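Local atomic coordinates of lipoprotein (PDB entry 3O0Y), a protein that is of unknown function but is a putative bacterial lipoprotein of the DUF885 family, whose clan of metallopeptidase-like folds hints at a peptidase ancestry. Residues 71-80 with 121-129; 174-185 with 254-265. All coordinates share one frame; numbering follows the deposited sequence.

Interaction 1 (71-80 with 121-129)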
loop_
_atom_site.group_PDB
_atom_site.type_symbol
_atom_site.label_atom_id
_atom_site.label_comp_id
_atom_site.label_asym_id
_atom_site.label_seq_id
_atom_site.Cartn_x
_atom_site.Cartn_y
_atom_site.Cartn_z
ATOM N N TYR A 71 21.130 -0.537 3.392
ATOM C CA TYR A 71 20.591 -1.794 2.885
ATOM C C TYR A 71 21.670 -2.817 2.571
ATOM O O TYR A 71 21.433 -3.707 1.780
ATOM C CB TYR A 71 19.741 -1.535 1.614
ATOM C CG TYR A 71 18.456 -0.858 1.979
ATOM C CD1 TYR A 71 17.416 -1.589 2.454
ATOM C CD2 TYR A 71 18.356 0.527 1.987
ATOM C CE1 TYR A 71 16.209 -0.972 2.840
ATOM C CE2 TYR A 71 17.237 1.141 2.405
ATOM C CZ TYR A 71 16.144 0.389 2.835
ATOM O OH TYR A 71 15.008 1.018 3.261
ATOM N N SER A 72 22.837 -2.764 3.229
ATOM C CA SER A 72 23.907 -3.740 2.915
ATOM C C SER A 72 23.445 -5.163 3.302
ATOM O O SER A 72 22.575 -5.312 4.129
ATOM C CB SER A 72 25.174 -3.413 3.702
ATOM O OG SER A 72 25.148 -3.865 5.046
ATOM N N PRO A 73 24.111 -6.203 2.786
ATOM C CA PRO A 73 23.846 -7.562 3.299
ATOM C C PRO A 73 23.896 -7.687 4.817
ATOM O O PRO A 73 23.027 -8.318 5.402
ATOM C CB PRO A 73 24.973 -8.398 2.632
ATOM C CG PRO A 73 25.120 -7.731 1.348
ATOM C CD PRO A 73 25.041 -6.245 1.655
ATOM N N GLU A 74 24.844 -7.032 5.482
ATOM C CA GLU A 74 24.951 -7.158 6.897
ATOM C C GLU A 74 23.829 -6.375 7.586
ATOM O O GLU A 74 23.294 -6.868 8.562
ATOM C CB GLU A 74 26.302 -6.690 7.402
ATOM C CG GLU A 74 26.514 -6.962 8.906
ATOM C CD GLU A 74 26.607 -8.463 9.293
ATOM O OE1 GLU A 74 26.893 -9.364 8.441
ATOM O OE2 GLU A 74 26.415 -8.745 10.506
ATOM N N ASN A 75 23.449 -5.217 7.038
ATOM C CA ASN A 75 22.335 -4.444 7.610
ATOM C C ASN A 75 21.050 -5.296 7.618
ATOM O O ASN A 75 20.356 -5.396 8.625
ATOM C CB ASN A 75 22.080 -3.181 6.801
ATOM C CG ASN A 75 23.204 -2.131 6.931
ATOM O OD1 ASN A 75 23.878 -2.033 7.976
ATOM N ND2 ASN A 75 23.455 -1.412 5.883
ATOM N N GLU A 76 20.767 -5.921 6.480
ATOM C CA GLU A 76 19.553 -6.694 6.313
ATOM C C GLU A 76 19.576 -7.944 7.164
ATOM O O GLU A 76 18.570 -8.313 7.803
ATOM C CB GLU A 76 19.321 -7.053 4.863
ATOM C CG GLU A 76 18.781 -5.881 4.048
ATOM C CD GLU A 76 17.311 -5.533 4.447
ATOM O OE1 GLU A 76 16.400 -6.411 4.348
ATOM O OE2 GLU A 76 17.067 -4.377 4.785
ATOM N N LYS A 77 20.728 -8.622 7.186
ATOM C CA LYS A 77 20.867 -9.800 8.047
ATOM C C LYS A 77 20.592 -9.476 9.529
ATOM O O LYS A 77 19.844 -10.180 10.200
ATOM C CB LYS A 77 22.286 -10.377 7.907
ATOM C CG LYS A 77 22.547 -11.591 8.859
ATOM C CD LYS A 77 23.998 -12.166 8.642
ATOM C CE LYS A 77 24.052 -13.622 9.248
ATOM N NZ LYS A 77 25.469 -14.037 9.466
ATOM N N GLN A 78 21.168 -8.376 10.046
ATOM C CA GLN A 78 21.063 -8.057 11.451
ATOM C C GLN A 78 19.643 -7.606 11.798
ATOM O O GLN A 78 19.158 -7.923 12.887
ATOM C CB GLN A 78 22.038 -6.965 11.893
ATOM C CG GLN A 78 23.504 -7.463 11.841
ATOM C CD GLN A 78 24.526 -6.333 12.178
ATOM O OE1 GLN A 78 24.144 -5.257 12.665
ATOM N NE2 GLN A 78 25.828 -6.606 11.952
ATOM N N LEU A 79 19.011 -6.850 10.886
ATOM C CA LEU A 79 17.675 -6.359 11.131
ATOM C C LEU A 79 16.734 -7.582 11.273
ATOM O O LEU A 79 15.959 -7.693 12.219
ATOM C CB LEU A 79 17.187 -5.452 9.971
ATOM C CG LEU A 79 15.712 -5.066 9.945
ATOM C CD1 LEU A 79 15.358 -4.365 11.180
ATOM C CD2 LEU A 79 15.337 -4.211 8.701
ATOM N N ARG A 80 16.789 -8.482 10.317
ATOM C CA ARG A 80 15.906 -9.634 10.259
ATOM C C ARG A 80 16.174 -10.565 11.457
ATOM O O ARG A 80 15.251 -11.117 12.067
ATOM C CB ARG A 80 16.048 -10.375 8.940
ATOM C CG ARG A 80 15.767 -9.525 7.713
ATOM C CD ARG A 80 15.935 -10.287 6.437
ATOM N NE ARG A 80 15.973 -9.451 5.299
ATOM C CZ ARG A 80 15.852 -9.858 4.026
ATOM N NH1 ARG A 80 15.686 -11.146 3.698
ATOM N NH2 ARG A 80 16.073 -8.953 3.075
ATOM N N ASN A 121 14.423 -18.541 5.591
ATOM C CA ASN A 121 15.381 -19.170 4.669
ATOM C C ASN A 121 15.710 -18.359 3.427
ATOM O O ASN A 121 16.578 -18.759 2.652
ATOM C CB ASN A 121 14.909 -20.572 4.306
ATOM C CG ASN A 121 14.825 -21.492 5.519
ATOM O OD1 ASN A 121 15.539 -21.324 6.528
ATOM N ND2 ASN A 121 13.989 -22.509 5.401
ATOM N N PHE A 122 15.118 -17.166 3.304
ATOM C CA PHE A 122 15.481 -16.246 2.237
ATOM C C PHE A 122 16.193 -14.998 2.804
ATOM O O PHE A 122 15.552 -14.184 3.524
ATOM C CB PHE A 122 14.230 -15.793 1.494
ATOM C CG PHE A 122 13.558 -16.895 0.695
ATOM C CD1 PHE A 122 13.745 -16.997 -0.670
ATOM C CD2 PHE A 122 12.809 -17.902 1.353
ATOM C CE1 PHE A 122 13.154 -18.061 -1.395
ATOM C CE2 PHE A 122 12.249 -18.947 0.640
ATOM C CZ PHE A 122 12.391 -19.004 -0.746
ATOM N N ASN A 123 17.434 -14.773 2.409
ATOM C CA ASN A 123 18.128 -13.555 2.757
ATOM C C ASN A 123 18.105 -12.482 1.684
ATOM O O ASN A 123 18.622 -11.377 1.903
ATOM C CB ASN A 123 19.548 -13.841 3.200
ATOM C CG ASN A 123 20.426 -14.262 2.075
ATOM O OD1 ASN A 123 19.956 -14.623 1.032
ATOM N ND2 ASN A 123 21.748 -14.251 2.305
ATOM N N ILE A 124 17.442 -12.795 0.567
ATOM C CA ILE A 124 17.298 -11.893 -0.560
ATOM C C ILE A 124 16.328 -10.749 -0.336
ATOM O O ILE A 124 15.633 -10.681 0.694
ATOM C CB ILE A 124 16.944 -12.687 -1.863
ATOM C CG1 ILE A 124 15.664 -13.578 -1.736
ATOM C CG2 ILE A 124 18.104 -13.632 -2.245
ATOM C CD1 ILE A 124 14.354 -12.934 -1.204
ATOM N N GLY A 125 16.340 -9.808 -1.269
ATOM C CA GLY A 125 15.411 -8.696 -1.181
ATOM C C GLY A 125 15.681 -7.714 -0.063
ATOM O O GLY A 125 16.821 -7.554 0.387
ATOM N N TYR A 126 14.619 -7.099 0.448
ATOM C CA TYR A 126 14.766 -6.115 1.507
ATOM C C TYR A 126 13.458 -6.120 2.270
ATOM O O TYR A 126 12.451 -6.508 1.709
ATOM C CB TYR A 126 15.068 -4.702 0.956
ATOM C CG TYR A 126 13.876 -4.014 0.298
ATOM C CD1 TYR A 126 13.077 -3.136 1.004
ATOM C CD2 TYR A 126 13.458 -4.371 -0.983
ATOM C CE1 TYR A 126 11.972 -2.540 0.415
ATOM C CE2 TYR A 126 12.337 -3.742 -1.587
ATOM C CZ TYR A 126 11.575 -2.876 -0.855
ATOM O OH TYR A 126 10.396 -2.322 -1.383
ATOM N N ILE A 127 13.497 -5.716 3.547
ATOM C CA ILE A 127 12.279 -5.595 4.383
ATOM C C ILE A 127 11.629 -4.241 4.204
ATOM O O ILE A 127 12.269 -3.199 4.400
ATOM C CB ILE A 127 12.556 -5.798 5.871
ATOM C CG1 ILE A 127 13.213 -7.180 6.133
ATOM C CG2 ILE A 127 11.272 -5.629 6.690
ATOM C CD1 ILE A 127 12.431 -8.369 5.502
ATOM N N ASP A 128 10.408 -4.262 3.699
ATOM C CA ASP A 128 9.608 -3.078 3.484
ATOM C C ASP A 128 8.660 -2.892 4.718
ATOM O O ASP A 128 7.982 -3.851 5.156
ATOM C CB ASP A 128 8.843 -3.258 2.130
ATOM C CG ASP A 128 8.162 -2.001 1.679
ATOM O OD1 ASP A 128 8.752 -1.320 0.801
ATOM O OD2 ASP A 128 7.080 -1.671 2.239
ATOM N N THR A 129 8.568 -1.667 5.260
ATOM C CA THR A 129 7.724 -1.451 6.413
ATOM C C THR A 129 6.259 -1.588 6.112
ATOM O O THR A 129 5.474 -1.706 7.068
ATOM C CB THR A 129 7.946 -0.096 7.102
ATOM O OG1 THR A 129 7.713 0.955 6.156
ATOM C CG2 THR A 129 9.476 -0.006 7.665
HETATM O O HOH W 1 12.515 -0.138 2.878
#
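E76 and Y126 are the nearest pair across the segments, CA to CA 6.8 Å, where the axis of helix 73-80 passes the short strand 126-128 at 9.1 Å and 55°. S72 caps the helix, its OG accepting from N75 N. E76 OE1 takes the backbone N-H of I127 at 3.1 Å, with the donor 26° out of the carboxylate plane on the syn side. The same oxygen receives NE and NH2 of R80, one turn on, in a side-on salt bridge (NH2 to OE1 2.9 Å). R80, extended from CG to NE, drives its guanidinium end-on at I124 O: NH1 and NH2 each donate at 3.0 Å, from the same face of that carbonyl. I127 CD1 lies over one guanidinium face, off centre and 3.7 Å above its plane, while oxygens hold the edge. L79 CD2 meets I127 CB at 4.3 Å. Y71 OH, hydrogen-bonded to E69, also accepts from a water whose second bond, to I127 O, is weak. The arrangement is a buried i to i+4 Glu-Arg pair on a helix: one carboxylate oxygen and the guanidinium bond to the backbone of 121-129, the other oxygen to R46.

Interaction 2 (174-185 with 254-265)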
loop_
_atom_site.group_PDB
_atom_site.type_symbol
_atom_site.label_atom_id
_atom_site.label_comp_id
_atom_site.label_asym_id
_atom_site.label_seq_id
_atom_site.Cartn_x
_atom_site.Cartn_y
_atom_site.Cartn_z
ATOM N N PHE A 174 23.175 10.126 0.458
ATOM C CA PHE A 174 22.652 9.303 -0.648
ATOM C C PHE A 174 23.754 8.475 -1.296
ATOM O O PHE A 174 23.481 7.420 -1.946
ATOM C CB PHE A 174 21.941 10.145 -1.672
ATOM C CG PHE A 174 20.469 10.216 -1.473
ATOM C CD1 PHE A 174 19.951 10.692 -0.302
ATOM C CD2 PHE A 174 19.599 9.807 -2.442
ATOM C CE1 PHE A 174 18.608 10.821 -0.118
ATOM C CE2 PHE A 174 18.266 9.932 -2.267
ATOM C CZ PHE A 174 17.763 10.380 -1.048
ATOM N N ASP A 175 25.007 8.888 -1.092
ATOM C CA ASP A 175 26.103 8.051 -1.577
ATOM C C ASP A 175 26.160 6.691 -0.868
ATOM O O ASP A 175 26.280 5.643 -1.516
ATOM C CB ASP A 175 27.483 8.732 -1.488
ATOM C CG ASP A 175 27.799 9.336 -0.099
ATOM O OD1 ASP A 175 26.926 9.515 0.781
ATOM O OD2 ASP A 175 28.984 9.743 0.082
ATOM N N LYS A 176 26.038 6.703 0.455
ATOM C CA LYS A 176 26.054 5.443 1.172
ATOM C C LYS A 176 24.774 4.683 0.880
ATOM O O LYS A 176 24.807 3.479 0.798
ATOM C CB LYS A 176 26.242 5.656 2.680
ATOM C CG LYS A 176 26.455 4.359 3.452
ATOM C CD LYS A 176 27.002 4.601 4.875
ATOM C CE LYS A 176 26.855 3.354 5.751
ATOM N NZ LYS A 176 27.159 3.654 7.183
ATOM N N LEU A 177 23.643 5.367 0.793
ATOM C CA LEU A 177 22.385 4.671 0.438
ATOM C C LEU A 177 22.602 3.828 -0.831
ATOM O O LEU A 177 22.378 2.595 -0.850
ATOM C CB LEU A 177 21.270 5.657 0.174
ATOM C CG LEU A 177 19.947 5.119 -0.307
ATOM C CD1 LEU A 177 19.360 4.127 0.756
ATOM C CD2 LEU A 177 19.000 6.297 -0.640
ATOM N N ALA A 178 23.080 4.501 -1.875
ATOM C CA ALA A 178 23.320 3.846 -3.180
ATOM C C ALA A 178 24.318 2.712 -3.105
ATOM O O ALA A 178 24.046 1.666 -3.668
ATOM C CB ALA A 178 23.748 4.830 -4.219
ATOM N N ALA A 179 25.428 2.895 -2.403
ATOM C CA ALA A 179 26.472 1.829 -2.362
ATOM C C ALA A 179 25.929 0.603 -1.640
ATOM O O ALA A 179 26.140 -0.493 -2.085
ATOM C CB ALA A 179 27.716 2.320 -1.717
ATOM N N THR A 180 25.106 0.793 -0.581
ATOM C CA THR A 180 24.642 -0.372 0.149
ATOM C C THR A 180 23.578 -1.105 -0.702
ATOM O O THR A 180 23.525 -2.325 -0.670
ATOM C CB THR A 180 24.149 -0.044 1.566
ATOM O OG1 THR A 180 23.026 0.876 1.514
ATOM C CG2 THR A 180 25.275 0.591 2.464
ATOM N N ILE A 181 22.723 -0.358 -1.407
ATOM C CA ILE A 181 21.698 -0.922 -2.326
ATOM C C ILE A 181 22.348 -1.771 -3.405
ATOM O O ILE A 181 21.975 -2.944 -3.645
ATOM C CB ILE A 181 20.789 0.144 -2.923
ATOM C CG1 ILE A 181 19.903 0.736 -1.794
ATOM C CG2 ILE A 181 19.923 -0.429 -4.099
ATOM C CD1 ILE A 181 19.021 1.859 -2.203
ATOM N N ILE A 182 23.405 -1.235 -4.020
ATOM C CA ILE A 182 24.142 -2.010 -5.008
ATOM C C ILE A 182 24.760 -3.227 -4.419
ATOM O O ILE A 182 24.701 -4.310 -5.026
ATOM C CB ILE A 182 25.236 -1.119 -5.710
ATOM C CG1 ILE A 182 24.528 -0.051 -6.561
ATOM C CG2 ILE A 182 26.199 -2.006 -6.515
ATOM C CD1 ILE A 182 25.425 1.225 -6.936
ATOM N N GLU A 183 25.331 -3.101 -3.233
ATOM C CA GLU A 183 25.912 -4.274 -2.570
ATOM C C GLU A 183 24.892 -5.381 -2.363
ATOM O O GLU A 183 25.234 -6.557 -2.544
ATOM C CB GLU A 183 26.516 -3.883 -1.223
ATOM C CG GLU A 183 27.509 -4.830 -0.660
ATOM C CD GLU A 183 27.933 -4.416 0.750
ATOM O OE1 GLU A 183 27.774 -3.190 1.106
ATOM O OE2 GLU A 183 28.360 -5.359 1.494
ATOM N N LYS A 184 23.667 -5.022 -1.940
ATOM C CA LYS A 184 22.599 -6.032 -1.735
ATOM C C LYS A 184 22.093 -6.616 -3.061
ATOM O O LYS A 184 21.937 -7.819 -3.197
ATOM C CB LYS A 184 21.404 -5.420 -0.955
ATOM C CG LYS A 184 20.438 -6.445 -0.420
ATOM C CD LYS A 184 21.074 -7.542 0.438
ATOM C CE LYS A 184 20.016 -8.405 1.129
ATOM N NZ LYS A 184 19.043 -9.061 0.234
ATOM N N GLN A 185 21.899 -5.786 -4.080
ATOM C CA GLN A 185 21.439 -6.273 -5.401
ATOM C C GLN A 185 22.484 -7.277 -5.984
ATOM O O GLN A 185 22.130 -8.328 -6.540
ATOM C CB GLN A 185 21.363 -5.099 -6.317
ATOM C CG GLN A 185 20.717 -5.388 -7.708
ATOM C CD GLN A 185 20.780 -4.183 -8.631
ATOM O OE1 GLN A 185 21.873 -3.651 -8.899
ATOM N NE2 GLN A 185 19.635 -3.798 -9.188
ATOM N N VAL A 254 23.390 13.305 -4.785
ATOM C CA VAL A 254 22.234 12.543 -5.259
ATOM C C VAL A 254 22.413 12.061 -6.663
ATOM O O VAL A 254 22.213 10.863 -6.926
ATOM C CB VAL A 254 20.923 13.329 -5.126
ATOM C CG1 VAL A 254 19.732 12.530 -5.674
ATOM C CG2 VAL A 254 20.717 13.674 -3.589
ATOM N N TYR A 255 22.825 12.971 -7.565
ATOM C CA TYR A 255 22.935 12.635 -8.988
ATOM C C TYR A 255 23.924 11.495 -9.246
ATOM O O TYR A 255 23.533 10.494 -9.873
ATOM C CB TYR A 255 23.231 13.876 -9.828
ATOM C CG TYR A 255 22.011 14.480 -10.352
ATOM C CD1 TYR A 255 20.904 14.663 -9.550
ATOM C CD2 TYR A 255 21.947 14.972 -11.664
ATOM C CE1 TYR A 255 19.757 15.195 -10.043
ATOM C CE2 TYR A 255 20.787 15.508 -12.156
ATOM C CZ TYR A 255 19.698 15.626 -11.348
ATOM O OH TYR A 255 18.516 16.180 -11.780
ATOM N N PRO A 256 25.153 11.591 -8.755
ATOM C CA PRO A 256 26.056 10.463 -8.927
ATOM C C PRO A 256 25.590 9.136 -8.258
ATOM O O PRO A 256 25.904 8.031 -8.779
ATOM C CB PRO A 256 27.348 10.952 -8.290
ATOM C CG PRO A 256 27.287 12.443 -8.474
ATOM C CD PRO A 256 25.854 12.731 -8.131
ATOM N N ALA A 257 24.861 9.250 -7.133
ATOM C CA ALA A 257 24.348 8.060 -6.446
ATOM C C ALA A 257 23.365 7.331 -7.380
ATOM O O ALA A 257 23.546 6.131 -7.653
ATOM C CB ALA A 257 23.702 8.454 -5.072
ATOM N N TYR A 258 22.380 8.049 -7.940
ATOM C CA TYR A 258 21.391 7.440 -8.844
ATOM C C TYR A 258 22.036 6.909 -10.100
ATOM O O TYR A 258 21.760 5.805 -10.537
ATOM C CB TYR A 258 20.235 8.372 -9.187
ATOM C CG TYR A 258 19.181 8.337 -8.083
ATOM C CD1 TYR A 258 19.464 8.805 -6.813
ATOM C CD2 TYR A 258 17.918 7.783 -8.306
ATOM C CE1 TYR A 258 18.535 8.726 -5.807
ATOM C CE2 TYR A 258 17.009 7.644 -7.305
ATOM C CZ TYR A 258 17.307 8.106 -6.042
ATOM O OH TYR A 258 16.362 8.033 -5.021
ATOM N N GLN A 259 22.992 7.650 -10.605
ATOM C CA GLN A 259 23.725 7.221 -11.796
ATOM C C GLN A 259 24.455 5.914 -11.561
ATOM O O GLN A 259 24.499 5.068 -12.454
ATOM C CB GLN A 259 24.658 8.359 -12.255
ATOM C CG GLN A 259 23.773 9.511 -12.869
ATOM C CD GLN A 259 24.501 10.876 -13.005
ATOM O OE1 GLN A 259 23.919 11.811 -13.526
ATOM N NE2 GLN A 259 25.689 11.001 -12.452
ATOM N N SER A 260 25.043 5.791 -10.386
ATOM C CA SER A 260 25.702 4.592 -9.908
ATOM C C SER A 260 24.783 3.362 -9.985
ATOM O O SER A 260 25.164 2.242 -10.367
ATOM C CB SER A 260 25.959 4.789 -8.400
ATOM O OG SER A 260 27.157 4.184 -8.116
ATOM N N VAL A 261 23.604 3.530 -9.400
ATOM C CA VAL A 261 22.647 2.394 -9.394
ATOM C C VAL A 261 22.120 2.041 -10.777
ATOM O O VAL A 261 21.934 0.860 -11.104
ATOM C CB VAL A 261 21.500 2.655 -8.406
ATOM C CG1 VAL A 261 20.603 1.424 -8.300
ATOM C CG2 VAL A 261 22.113 3.025 -7.043
ATOM N N GLU A 262 21.858 3.072 -11.580
ATOM C CA GLU A 262 21.454 2.896 -12.953
ATOM C C GLU A 262 22.462 2.024 -13.701
ATOM O O GLU A 262 22.094 1.005 -14.311
ATOM C CB GLU A 262 21.297 4.260 -13.600
ATOM C CG GLU A 262 20.717 4.238 -15.011
ATOM C CD GLU A 262 20.962 5.554 -15.735
ATOM O OE1 GLU A 262 21.043 6.623 -15.057
ATOM O OE2 GLU A 262 21.053 5.525 -16.979
ATOM N N LYS A 263 23.733 2.350 -13.558
ATOM C CA LYS A 263 24.796 1.617 -14.242
ATOM C C LYS A 263 24.858 0.183 -13.722
ATOM O O LYS A 263 24.950 -0.748 -14.515
ATOM C CB LYS A 263 26.141 2.330 -14.034
ATOM C CG LYS A 263 27.352 1.643 -14.684
ATOM C CD LYS A 263 28.620 2.512 -14.606
ATOM C CE LYS A 263 29.796 1.786 -15.312
ATOM N NZ LYS A 263 31.113 2.259 -14.802
ATOM N N ALA A 264 24.794 -0.003 -12.402
ATOM C CA ALA A 264 24.809 -1.357 -11.839
ATOM C C ALA A 264 23.670 -2.226 -12.375
ATOM O O ALA A 264 23.860 -3.425 -12.680
ATOM C CB ALA A 264 24.800 -1.295 -10.282
ATOM N N SER A 265 22.473 -1.633 -12.411
ATOM C CA SER A 265 21.294 -2.305 -12.900
ATOM C C SER A 265 21.441 -2.658 -14.373
ATOM O O SER A 265 21.145 -3.803 -14.772
ATOM C CB SER A 265 20.067 -1.425 -12.670
ATOM O OG SER A 265 19.858 -1.246 -11.274
#
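Two neighbouring helices of this largely helical protein, 174-190 and 236-268, run side by side here in the same direction; over 174-185 and 254-265 their axes are 8.5 Å apart and 8° from parallel. Small residues make the close approach possible. A257 CB sits 3.3 Å from F174 O and touches A178 CB, methyl against methyl. V261 CG2 continues the seam, 3.7 Å from A178 CB, and then meets CD1 of I182. The CG1 arm of I182 stands anti to its carbonyl carbon (chi1 -67°), which brings CD1 over the turn at S260, 3.6 Å from S260 O, while CG1 packs on A264 CB. At the other end F174 is clasped on both faces: V254 CG2 lies about 4.0 Å above one, L177 CD2 of its own helix above the opposite one, each off centre. Y258 comes in at the ring's edge, its CE1 3.7 Å from F174 CD2, so the two rings meet rim to rim instead of stacking face on face. Y258 OH donates to L145 O, on helix 144-154, and F210 stacks on the Y258 ring. Q185 is the polar exception: its extended chain carries NE2 to S265 OG in a straight but weak bond of 3.3 Å. S265 OG in turn donates to V261 O, which also accepts S265 N from the opposite face. Beyond that one weak bond the contact is mostly apolar, with methyls also packed against backbone carbonyls and the S260 hydroxyl, which implies cohesion through close fit more than through directed polar bonds.

Along the chain the two contacts come in series, interaction 1 closing at residue 129 before interaction 2 opens at 174, and their centres lie about 17 Å apart on the same side of the molecule's centre. Helix 174-190 joins them. One side of it packs on helix 236-268, while K184, salt-bridged to D188, reaches back to the 121-129 backbone: its NZ lies 2.7 Å from G125 O and 2.9 Å from N123 O, both probable hydrogen bonds. The K184 side chain also touches E76 and R80, and T180 OG1 bonds with Y71 N. The 121-129 loop and strand and the helices thus form one connected packing unit within the DUF885 range.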